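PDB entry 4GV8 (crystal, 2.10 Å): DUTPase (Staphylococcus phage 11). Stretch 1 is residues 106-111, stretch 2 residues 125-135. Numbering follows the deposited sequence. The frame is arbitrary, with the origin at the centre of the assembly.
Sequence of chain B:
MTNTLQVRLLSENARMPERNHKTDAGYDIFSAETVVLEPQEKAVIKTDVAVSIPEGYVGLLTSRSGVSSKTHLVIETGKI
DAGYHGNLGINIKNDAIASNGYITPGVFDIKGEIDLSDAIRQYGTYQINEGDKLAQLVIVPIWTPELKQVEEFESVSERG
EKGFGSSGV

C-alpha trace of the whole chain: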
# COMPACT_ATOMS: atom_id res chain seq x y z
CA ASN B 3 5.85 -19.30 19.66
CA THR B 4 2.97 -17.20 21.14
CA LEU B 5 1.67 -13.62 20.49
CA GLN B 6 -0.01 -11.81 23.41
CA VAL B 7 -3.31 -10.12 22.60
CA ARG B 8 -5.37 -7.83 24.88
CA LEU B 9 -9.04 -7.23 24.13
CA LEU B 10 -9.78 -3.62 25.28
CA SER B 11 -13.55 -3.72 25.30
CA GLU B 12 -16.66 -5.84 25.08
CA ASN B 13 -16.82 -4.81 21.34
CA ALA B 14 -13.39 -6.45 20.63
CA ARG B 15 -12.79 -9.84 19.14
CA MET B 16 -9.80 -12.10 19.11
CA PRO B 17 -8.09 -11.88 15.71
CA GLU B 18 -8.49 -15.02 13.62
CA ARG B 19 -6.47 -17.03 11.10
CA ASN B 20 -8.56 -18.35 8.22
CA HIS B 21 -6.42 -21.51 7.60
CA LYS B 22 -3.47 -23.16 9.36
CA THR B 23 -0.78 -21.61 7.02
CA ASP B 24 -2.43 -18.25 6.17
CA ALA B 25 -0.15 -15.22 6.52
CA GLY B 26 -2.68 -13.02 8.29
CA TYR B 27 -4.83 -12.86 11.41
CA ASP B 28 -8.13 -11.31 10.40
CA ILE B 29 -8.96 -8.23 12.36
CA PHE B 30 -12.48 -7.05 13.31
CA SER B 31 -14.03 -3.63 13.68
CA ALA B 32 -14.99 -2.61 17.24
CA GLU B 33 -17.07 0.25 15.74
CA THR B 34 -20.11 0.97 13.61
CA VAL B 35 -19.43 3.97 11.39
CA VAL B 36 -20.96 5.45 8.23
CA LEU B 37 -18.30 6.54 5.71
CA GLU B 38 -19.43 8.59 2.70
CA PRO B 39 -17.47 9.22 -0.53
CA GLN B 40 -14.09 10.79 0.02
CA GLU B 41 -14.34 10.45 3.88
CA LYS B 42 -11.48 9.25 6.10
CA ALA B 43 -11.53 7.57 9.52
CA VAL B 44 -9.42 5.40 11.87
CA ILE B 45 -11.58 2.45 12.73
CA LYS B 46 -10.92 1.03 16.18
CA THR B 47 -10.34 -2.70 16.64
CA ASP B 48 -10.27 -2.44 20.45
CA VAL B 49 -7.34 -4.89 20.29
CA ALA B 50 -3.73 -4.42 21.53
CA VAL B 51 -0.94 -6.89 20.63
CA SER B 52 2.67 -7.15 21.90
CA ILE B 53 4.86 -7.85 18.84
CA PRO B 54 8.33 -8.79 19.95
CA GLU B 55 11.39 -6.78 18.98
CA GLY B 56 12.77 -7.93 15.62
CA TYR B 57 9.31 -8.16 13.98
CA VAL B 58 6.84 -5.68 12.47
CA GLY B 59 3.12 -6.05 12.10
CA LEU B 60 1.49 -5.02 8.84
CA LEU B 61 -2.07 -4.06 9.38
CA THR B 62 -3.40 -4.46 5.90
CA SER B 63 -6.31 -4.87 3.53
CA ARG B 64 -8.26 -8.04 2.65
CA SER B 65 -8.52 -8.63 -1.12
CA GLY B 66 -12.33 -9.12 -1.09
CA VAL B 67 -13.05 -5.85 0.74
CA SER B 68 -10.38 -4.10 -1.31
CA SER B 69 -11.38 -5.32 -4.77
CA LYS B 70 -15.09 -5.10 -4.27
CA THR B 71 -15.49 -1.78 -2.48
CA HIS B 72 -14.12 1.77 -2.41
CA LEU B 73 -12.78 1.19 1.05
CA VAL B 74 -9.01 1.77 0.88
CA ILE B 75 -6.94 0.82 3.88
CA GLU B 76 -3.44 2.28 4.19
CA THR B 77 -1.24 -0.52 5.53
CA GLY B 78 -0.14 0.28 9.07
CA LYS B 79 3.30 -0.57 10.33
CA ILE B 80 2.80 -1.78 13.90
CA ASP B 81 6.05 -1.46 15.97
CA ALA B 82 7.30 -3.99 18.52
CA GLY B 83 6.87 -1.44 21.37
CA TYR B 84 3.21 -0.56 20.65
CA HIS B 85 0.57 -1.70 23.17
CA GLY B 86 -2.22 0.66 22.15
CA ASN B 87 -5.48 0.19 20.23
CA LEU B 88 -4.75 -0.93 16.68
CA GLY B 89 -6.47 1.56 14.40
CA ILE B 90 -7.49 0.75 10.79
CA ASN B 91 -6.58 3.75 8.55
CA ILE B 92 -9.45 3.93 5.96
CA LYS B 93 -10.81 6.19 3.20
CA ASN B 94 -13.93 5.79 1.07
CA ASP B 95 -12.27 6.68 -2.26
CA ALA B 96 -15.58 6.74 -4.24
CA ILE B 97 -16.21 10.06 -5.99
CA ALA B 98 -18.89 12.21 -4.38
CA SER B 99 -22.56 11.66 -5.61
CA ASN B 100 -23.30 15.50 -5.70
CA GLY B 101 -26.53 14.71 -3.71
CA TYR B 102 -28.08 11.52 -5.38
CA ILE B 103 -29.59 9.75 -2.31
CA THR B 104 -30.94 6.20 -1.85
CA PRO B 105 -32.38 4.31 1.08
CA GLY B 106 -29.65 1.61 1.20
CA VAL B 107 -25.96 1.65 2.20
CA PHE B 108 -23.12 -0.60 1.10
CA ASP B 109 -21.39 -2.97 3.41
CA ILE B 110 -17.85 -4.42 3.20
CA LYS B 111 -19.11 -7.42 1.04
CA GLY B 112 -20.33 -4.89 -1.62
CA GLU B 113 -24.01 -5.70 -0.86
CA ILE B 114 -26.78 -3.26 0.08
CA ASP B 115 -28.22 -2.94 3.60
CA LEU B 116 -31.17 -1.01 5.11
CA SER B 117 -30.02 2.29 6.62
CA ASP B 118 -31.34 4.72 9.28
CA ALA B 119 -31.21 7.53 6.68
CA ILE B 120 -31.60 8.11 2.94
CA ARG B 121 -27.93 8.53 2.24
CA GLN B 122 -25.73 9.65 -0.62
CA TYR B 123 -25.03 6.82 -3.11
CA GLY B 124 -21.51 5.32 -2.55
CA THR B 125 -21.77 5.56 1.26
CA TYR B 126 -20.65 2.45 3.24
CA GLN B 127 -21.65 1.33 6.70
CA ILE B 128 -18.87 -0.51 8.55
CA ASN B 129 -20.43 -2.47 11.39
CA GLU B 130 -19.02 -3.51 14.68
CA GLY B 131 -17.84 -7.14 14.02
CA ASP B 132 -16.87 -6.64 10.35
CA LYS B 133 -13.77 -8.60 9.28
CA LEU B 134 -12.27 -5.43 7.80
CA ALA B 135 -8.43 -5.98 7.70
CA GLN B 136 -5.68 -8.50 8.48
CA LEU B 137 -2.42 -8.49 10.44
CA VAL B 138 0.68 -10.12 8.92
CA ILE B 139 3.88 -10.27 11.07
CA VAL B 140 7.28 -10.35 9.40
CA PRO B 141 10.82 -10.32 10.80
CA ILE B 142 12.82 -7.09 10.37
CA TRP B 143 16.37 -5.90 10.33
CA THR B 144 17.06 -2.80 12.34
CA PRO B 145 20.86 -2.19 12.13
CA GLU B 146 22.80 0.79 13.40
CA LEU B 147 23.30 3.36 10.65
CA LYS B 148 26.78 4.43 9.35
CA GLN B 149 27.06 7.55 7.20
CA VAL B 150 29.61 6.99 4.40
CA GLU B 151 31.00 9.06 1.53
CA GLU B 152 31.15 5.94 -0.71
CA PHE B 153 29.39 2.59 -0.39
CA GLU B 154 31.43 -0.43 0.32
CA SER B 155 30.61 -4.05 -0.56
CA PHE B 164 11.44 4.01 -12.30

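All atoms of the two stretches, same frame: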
# COMPACT_ATOMS: atom_id res chain seq x y z
N GLY B 106 -30.65 2.58 0.77
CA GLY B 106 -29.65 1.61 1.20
C GLY B 106 -28.24 2.17 1.35
O GLY B 106 -27.94 3.25 0.86
N VAL B 107 -27.40 1.42 2.05
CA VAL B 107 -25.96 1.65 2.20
C VAL B 107 -25.23 0.37 1.80
O VAL B 107 -25.76 -0.73 1.92
CB VAL B 107 -25.51 1.96 3.67
CG1 VAL B 107 -25.89 3.37 4.08
CG2 VAL B 107 -26.07 0.94 4.67
N PHE B 108 -23.99 0.53 1.37
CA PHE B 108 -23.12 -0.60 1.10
C PHE B 108 -22.44 -1.04 2.37
O PHE B 108 -22.10 -0.23 3.27
CB PHE B 108 -22.10 -0.23 0.05
CG PHE B 108 -22.70 -0.01 -1.32
CD1 PHE B 108 -22.74 1.26 -1.89
CD2 PHE B 108 -23.19 -1.07 -2.04
CE1 PHE B 108 -23.29 1.43 -3.15
CE2 PHE B 108 -23.71 -0.91 -3.32
CZ PHE B 108 -23.77 0.35 -3.87
N ASP B 109 -22.25 -2.35 2.44
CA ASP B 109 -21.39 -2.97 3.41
C ASP B 109 -20.06 -3.44 2.75
O ASP B 109 -19.82 -3.23 1.52
CB ASP B 109 -22.12 -4.11 4.14
CG ASP B 109 -22.54 -5.26 3.22
OD1 ASP B 109 -21.87 -5.58 2.18
OD2 ASP B 109 -23.56 -5.86 3.60
N ILE B 110 -19.21 -4.03 3.59
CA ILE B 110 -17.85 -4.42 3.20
C ILE B 110 -17.83 -5.66 2.26
O ILE B 110 -16.80 -5.95 1.71
CB ILE B 110 -16.90 -4.64 4.43
CG1 ILE B 110 -17.34 -5.87 5.28
CG2 ILE B 110 -16.80 -3.37 5.24
CD1 ILE B 110 -16.25 -6.56 6.09
N LYS B 111 -18.95 -6.37 2.08
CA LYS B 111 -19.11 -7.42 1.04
C LYS B 111 -19.53 -6.83 -0.34
O LYS B 111 -19.71 -7.56 -1.35
CB LYS B 111 -20.13 -8.49 1.52
N THR B 125 -21.98 5.62 -0.18
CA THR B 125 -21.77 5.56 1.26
C THR B 125 -21.73 4.09 1.69
O THR B 125 -22.54 3.27 1.20
CB THR B 125 -22.92 6.31 2.02
OG1 THR B 125 -22.86 7.71 1.74
CG2 THR B 125 -22.81 6.09 3.53
N TYR B 126 -20.79 3.77 2.58
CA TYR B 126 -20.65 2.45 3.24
C TYR B 126 -21.00 2.55 4.72
O TYR B 126 -20.76 3.58 5.37
CB TYR B 126 -19.20 1.92 3.14
CG TYR B 126 -18.89 1.46 1.73
CD1 TYR B 126 -19.00 0.11 1.38
CD2 TYR B 126 -18.54 2.35 0.79
CE1 TYR B 126 -18.75 -0.32 0.12
CE2 TYR B 126 -18.31 1.96 -0.51
CZ TYR B 126 -18.42 0.62 -0.85
OH TYR B 126 -18.15 0.23 -2.12
N GLN B 127 -21.60 1.48 5.26
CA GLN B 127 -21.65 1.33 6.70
C GLN B 127 -20.77 0.12 7.14
O GLN B 127 -20.93 -1.02 6.68
CB GLN B 127 -23.07 1.19 7.23
CG GLN B 127 -23.10 1.28 8.77
CD GLN B 127 -24.49 1.38 9.26
OE1 GLN B 127 -25.20 2.31 8.88
NE2 GLN B 127 -24.94 0.38 10.03
N ILE B 128 -19.76 0.46 7.92
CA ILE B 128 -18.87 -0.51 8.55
C ILE B 128 -19.56 -0.77 9.91
O ILE B 128 -19.97 0.16 10.63
CB ILE B 128 -17.46 0.11 8.79
CG1 ILE B 128 -16.79 0.38 7.44
CG2 ILE B 128 -16.59 -0.75 9.71
CD1 ILE B 128 -15.85 1.56 7.50
N ASN B 129 -19.74 -2.03 10.19
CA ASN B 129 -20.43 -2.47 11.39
C ASN B 129 -19.46 -3.12 12.31
O ASN B 129 -18.52 -3.83 11.89
CB ASN B 129 -21.57 -3.41 11.03
CG ASN B 129 -22.62 -2.71 10.22
OD1 ASN B 129 -23.16 -1.68 10.65
ND2 ASN B 129 -22.86 -3.19 9.03
N GLU B 130 -19.66 -2.82 13.58
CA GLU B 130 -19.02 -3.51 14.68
C GLU B 130 -19.04 -5.00 14.30
O GLU B 130 -20.09 -5.51 13.91
CB GLU B 130 -19.85 -3.21 15.96
CG GLU B 130 -19.18 -3.51 17.29
CD GLU B 130 -19.11 -4.99 17.60
OE1 GLU B 130 -20.08 -5.70 17.28
OE2 GLU B 130 -18.08 -5.43 18.15
N GLY B 131 -17.89 -5.69 14.32
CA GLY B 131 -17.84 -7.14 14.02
C GLY B 131 -17.36 -7.46 12.61
O GLY B 131 -17.00 -8.60 12.30
N ASP B 132 -17.37 -6.45 11.73
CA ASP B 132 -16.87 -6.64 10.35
C ASP B 132 -15.41 -7.06 10.34
O ASP B 132 -14.58 -6.47 11.04
CB ASP B 132 -17.02 -5.37 9.48
CG ASP B 132 -18.46 -5.12 9.05
OD1 ASP B 132 -19.29 -6.03 9.18
OD2 ASP B 132 -18.76 -4.00 8.58
N LYS B 133 -15.14 -8.09 9.54
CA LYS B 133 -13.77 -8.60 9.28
C LYS B 133 -13.14 -7.71 8.17
O LYS B 133 -13.23 -7.98 6.97
CB LYS B 133 -13.83 -10.05 8.86
CG LYS B 133 -12.49 -10.76 8.95
CD LYS B 133 -12.52 -12.12 8.27
CE LYS B 133 -13.11 -13.18 9.15
NZ LYS B 133 -13.44 -14.34 8.26
N LEU B 134 -12.59 -6.58 8.63
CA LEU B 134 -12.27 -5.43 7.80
C LEU B 134 -10.82 -5.39 7.27
O LEU B 134 -10.55 -4.82 6.22
CB LEU B 134 -12.54 -4.15 8.63
CG LEU B 134 -12.30 -2.81 7.96
CD1 LEU B 134 -13.14 -2.70 6.70
CD2 LEU B 134 -12.53 -1.60 8.87
N ALA B 135 -9.89 -5.95 8.04
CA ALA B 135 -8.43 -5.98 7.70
C ALA B 135 -7.79 -7.27 8.20
O ALA B 135 -8.47 -8.14 8.78
CB ALA B 135 -7.69 -4.77 8.32
O HOH W 1 -20.19 -3.49 6.44

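The strand segment that includes Phe108 meets strand 126-128 at a single beta bridge between Phe108 and Tyr126, whose CA atoms lie 4.5 Å apart. Their N-to-C directions make an angle of 66°, so the strands cross rather than run alongside each other, and the pairing is limited to this one bridge. Two backbone hydrogen bonds make the bridge: Phe108 N donates to Thr125 O at 3.1 Å, and Gln127 N donates to Phe108 O at 2.7 Å. The same carbonyl oxygen, Phe108 O, also receives a CA-H...O contact from Tyr126 CA at 3.0 Å.

The side chains around the bridge pack by their chi1 choices. Phe108, in the m rotamer, points its CA-to-CB bond toward the second stretch, but the ring then leads away. What it presents to Tyr126 is therefore mainly its methylene: Phe108 CB sits over one face of the Tyr126 ring, 3.7 Å from the ring centroid, and 3.4 Å from Tyr126 CE1. The two rings themselves meet obliquely, with planes at 36° and centroids 5.6 Å apart. Tyr126, also m, starts sideways, and its ring comes back toward the first stretch; one edge of that ring approaches the backbone of the next residue, with Tyr126 CE1 3.4 Å from Asp109 O. The ring is buried, yet its hydroxyl is satisfied by a hydrogen bond elsewhere in the structure.

Val107 fills the space beside the bridge. With chi1 at -75° its two methyls reach different neighbours: Val107 CG1 lies 4.1 Å from Thr125 CG2, and Val107 CG2 lies 4.0 Å from Gln127 CB. A branched, apolar residue suits this buried site. Thr125 offers its methyl here while its OG1 is hydrogen-bonded elsewhere in the structure. Gln127 contributes its aliphatic part to the contact; extended through t, t, it carries its amide onward, so that Gln127 NE2 donates to Asn129 OD1 at 2.8 Å.

Ile110 has the largest area covered by the other stretch. Its p, t conformation brings the side chain's end nearer from a sideways start. Ile110 CG2 meets Ile128 CG1 at 4.3 Å and Leu134 CD1 at 4.0 Å, while Ile110 CD1 reaches Asp132 CB at 3.7 Å and Lys133 O at 3.5 Å. Leu134, t, p, likewise brings its end nearer.

Polar groups finish the join through water 1, which accepts from Ile110 N at 3.1 Å and donates to both Gln127 O and Asp132 OD2, each at 2.6 Å. Asp132, m, points toward the first stretch, and its OD2 also accepts from Asn129 N at 2.7 Å. That bond lies within a type II turn from Asn129 to Asp132, closed by Asp132 N donating to Asn129 O at 2.9 Å. Gly131, with phi at 102°, suits the turn because a CB would be jammed against the preceding carbonyl oxygen. The CA-to-CB bond of Asp109 points away overall, though CB still touches the second stretch; its p rotamer lets Asp109 OD1 accept a weak bond from Lys111 N at 3.0 Å.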